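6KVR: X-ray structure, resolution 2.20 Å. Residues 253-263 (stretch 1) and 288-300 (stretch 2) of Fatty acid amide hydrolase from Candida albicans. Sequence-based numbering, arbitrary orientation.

Stretch 1, residues 253-263: DIGGSIRAPAA
Stretch 2 288-300: GQESVPAVAGPMA

The direct hydrogen bond from Asp253 N to Val295 O is short, at 2.6 Å, with a bent N-H...O angle of 137°. Here Asp253 lies opposite Val295 (CA to CA 5.2 Å) and Ile254 opposite Ala294 (CA to CA 4.8 Å), the numbering running in opposite senses; farther on it rises in both stretches, Ile258 pairing with Gly297 (CA to CA 7.4 Å) and Ala262 with Met299 (CA to CA 7.0 Å). A water extends the polar link, donating to Asp253 O at 2.8 Å and to Pro293 O at 2.9 Å. The example illustrates a general principle: a small polar link accompanies a larger apolar contact, and residues with apolar side chains, Ile254, Ile258 and Met299 foremost, account for most of the 459 Å² buried.

Asp253 (phi/psi -150/102, chi1 t) directs its carboxylate back into its own stretch. Its OD2 accepts from Ile258 N at 2.8 Å and forms a salt bridge with Arg259 NH1 at 2.6 Å, tying Asp253 to the residues that follow the turn. The turn passes through Gly255 (69/-13) and Gly256 (127/13), whose positive phi values suit glycine.

Ile254, with chi1 at -139° between wells and chi2 t, brings its CD1 to 3.2 Å from Val292 O and 4.3 Å from Ala294 CB. That loop is braced by Gln289 (chi1 t, chi2 m), whose NE2 donates to Val292 O at 2.8 Å while its OE1 accepts from Val292 N at 3.1 Å.

Farther along, Ile258 (chi1 m, chi2 t), just before the helical residues, packs on the strand, its CD1 3.4 Å from Gly297 N. Gly297 (-176/174) leaves room here: a CB would lie 3.3 Å from Ile258 CD1 and clash with Pro298 CD. Selenomethionine Met299 (m, t, p) closes the contact, its CG 3.7 Å from Ile258 CG2 and its CE 4.4 Å from Pro261 CB and 4.0 Å from Ala262 CB, where the small alanine side chain of the helix meets the flexible chain's methyl end.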

# COMPACT_ATOMS: atom_id res chain seq x y z
N ASP A 253 6.88 13.95 -5.20
CA ASP A 253 6.28 14.72 -4.11
C ASP A 253 6.29 13.84 -2.86
O ASP A 253 5.55 12.86 -2.74
CB ASP A 253 4.87 15.19 -4.46
CG ASP A 253 4.30 16.24 -3.47
OD1 ASP A 253 4.29 15.98 -2.24
OD2 ASP A 253 3.83 17.32 -3.93
N ILE A 254 7.23 14.15 -2.01
CA ILE A 254 7.17 13.94 -0.58
C ILE A 254 7.23 15.37 -0.05
O ILE A 254 7.88 16.23 -0.67
CB ILE A 254 8.35 13.06 -0.11
CG1 ILE A 254 7.94 12.02 0.94
CG2 ILE A 254 9.53 13.90 0.38
CD1 ILE A 254 9.06 10.99 1.28
N GLY A 255 6.49 15.66 1.01
CA GLY A 255 6.55 17.00 1.60
C GLY A 255 5.99 18.16 0.79
O GLY A 255 5.84 19.26 1.35
N GLY A 256 5.69 17.98 -0.50
CA GLY A 256 5.12 19.08 -1.28
C GLY A 256 5.85 19.39 -2.57
O GLY A 256 5.60 20.43 -3.18
N SER A 257 6.74 18.50 -3.00
CA SER A 257 7.66 18.83 -4.09
C SER A 257 7.01 18.85 -5.48
O SER A 257 7.71 19.17 -6.44
CB SER A 257 8.84 17.86 -4.08
OG SER A 257 9.44 17.83 -2.78
N ILE A 258 5.73 18.50 -5.65
CA ILE A 258 5.00 18.83 -6.89
C ILE A 258 4.13 20.06 -6.70
O ILE A 258 4.18 21.00 -7.49
CB ILE A 258 4.14 17.64 -7.37
CG1 ILE A 258 4.99 16.49 -7.91
CG2 ILE A 258 3.16 18.11 -8.45
CD1 ILE A 258 4.17 15.22 -8.15
N ARG A 259 3.33 20.07 -5.64
CA ARG A 259 2.34 21.12 -5.46
C ARG A 259 2.96 22.48 -5.20
O ARG A 259 2.47 23.48 -5.73
CB ARG A 259 1.41 20.69 -4.33
CG ARG A 259 0.99 19.31 -4.70
CD ARG A 259 -0.14 18.80 -3.95
NE ARG A 259 -0.03 18.90 -2.51
CZ ARG A 259 0.86 18.28 -1.76
NH1 ARG A 259 1.86 17.61 -2.28
NH2 ARG A 259 0.70 18.29 -0.44
N ALA A 260 4.05 22.55 -4.41
CA ALA A 260 4.64 23.86 -4.12
C ALA A 260 5.24 24.51 -5.35
O ALA A 260 4.88 25.67 -5.64
CB ALA A 260 5.65 23.76 -2.97
N PRO A 261 6.14 23.86 -6.12
CA PRO A 261 6.65 24.52 -7.34
C PRO A 261 5.54 24.93 -8.29
O PRO A 261 5.61 26.01 -8.90
CB PRO A 261 7.57 23.47 -7.97
CG PRO A 261 7.82 22.45 -6.89
CD PRO A 261 6.69 22.49 -5.95
N ALA A 262 4.51 24.09 -8.45
CA ALA A 262 3.38 24.47 -9.28
C ALA A 262 2.75 25.76 -8.78
O ALA A 262 2.62 26.74 -9.53
CB ALA A 262 2.34 23.35 -9.32
N ALA A 263 2.40 25.80 -7.49
CA ALA A 263 1.75 26.98 -6.93
C ALA A 263 2.67 28.20 -6.97
O ALA A 263 2.21 29.31 -7.27
CB ALA A 263 1.30 26.69 -5.50
N GLY A 288 13.55 1.85 0.51
CA GLY A 288 12.99 1.09 1.60
C GLY A 288 12.09 1.89 2.52
O GLY A 288 11.55 1.32 3.48
N GLN A 289 11.93 3.19 2.27
CA GLN A 289 11.18 4.05 3.18
C GLN A 289 9.69 4.00 2.79
O GLN A 289 9.32 4.33 1.67
CB GLN A 289 11.75 5.47 3.14
CG GLN A 289 11.30 6.46 4.22
CD GLN A 289 9.84 6.84 4.11
OE1 GLN A 289 9.05 6.57 5.01
NE2 GLN A 289 9.47 7.44 2.99
N GLU A 290 8.86 3.59 3.75
CA GLU A 290 7.47 3.26 3.50
C GLU A 290 6.50 3.98 4.42
O GLU A 290 5.28 3.91 4.19
CB GLU A 290 7.27 1.75 3.69
CG GLU A 290 7.31 0.92 2.45
CD GLU A 290 6.72 -0.45 2.70
OE1 GLU A 290 7.12 -1.10 3.71
OE2 GLU A 290 5.83 -0.86 1.92
N SER A 291 6.98 4.61 5.49
CA SER A 291 6.06 5.25 6.43
C SER A 291 5.35 6.44 5.79
O SER A 291 4.16 6.65 6.02
CB SER A 291 6.82 5.67 7.69
OG SER A 291 7.18 4.51 8.47
N VAL A 292 6.07 7.23 4.99
CA VAL A 292 5.44 8.27 4.18
C VAL A 292 6.03 8.16 2.78
O VAL A 292 7.04 8.80 2.45
CB VAL A 292 5.61 9.68 4.80
CG1 VAL A 292 7.07 10.01 5.13
CG2 VAL A 292 5.00 10.73 3.88
N PRO A 293 5.45 7.32 1.92
CA PRO A 293 6.07 7.06 0.62
C PRO A 293 5.93 8.25 -0.32
O PRO A 293 4.94 8.98 -0.31
CB PRO A 293 5.30 5.83 0.09
CG PRO A 293 4.03 5.80 0.85
CD PRO A 293 4.29 6.45 2.18
N ALA A 294 6.98 8.45 -1.11
CA ALA A 294 6.99 9.46 -2.15
C ALA A 294 6.02 9.09 -3.26
O ALA A 294 5.47 7.98 -3.32
CB ALA A 294 8.40 9.63 -2.72
N VAL A 295 5.80 10.03 -4.16
CA VAL A 295 4.80 9.91 -5.21
C VAL A 295 5.31 10.69 -6.40
O VAL A 295 6.04 11.67 -6.25
CB VAL A 295 3.44 10.42 -4.68
CG1 VAL A 295 2.91 11.60 -5.49
CG2 VAL A 295 2.44 9.30 -4.57
N ALA A 296 4.96 10.24 -7.60
CA ALA A 296 5.31 10.96 -8.81
C ALA A 296 4.03 11.42 -9.48
O ALA A 296 2.96 10.83 -9.29
CB ALA A 296 6.13 10.07 -9.76
N GLY A 297 4.11 12.49 -10.25
CA GLY A 297 2.92 12.99 -10.89
C GLY A 297 3.16 14.16 -11.83
O GLY A 297 4.27 14.70 -11.91
N PRO A 298 2.12 14.59 -12.54
CA PRO A 298 2.29 15.53 -13.64
C PRO A 298 2.13 16.98 -13.20
O PRO A 298 1.49 17.29 -12.19
CB PRO A 298 1.17 15.13 -14.61
CG PRO A 298 0.06 14.71 -13.69
CD PRO A 298 0.72 14.11 -12.45
N MSE A 299 2.74 17.86 -13.98
CA MSE A 299 2.48 19.30 -13.89
C MSE A 299 2.22 19.86 -15.29
O MSE A 299 2.84 19.40 -16.26
CB MSE A 299 3.65 20.03 -13.21
CG MSE A 299 3.98 19.41 -11.83
SE MSE A 299 5.78 19.87 -11.19
CE MSE A 299 5.42 21.80 -11.37
N ALA A 300 1.32 20.85 -15.40
CA ALA A 300 0.95 21.38 -16.71
C ALA A 300 0.27 22.73 -16.55
O ALA A 300 0.02 23.21 -15.44
CB ALA A 300 0.04 20.40 -17.46
O HOH W 1 3.88 11.57 -0.93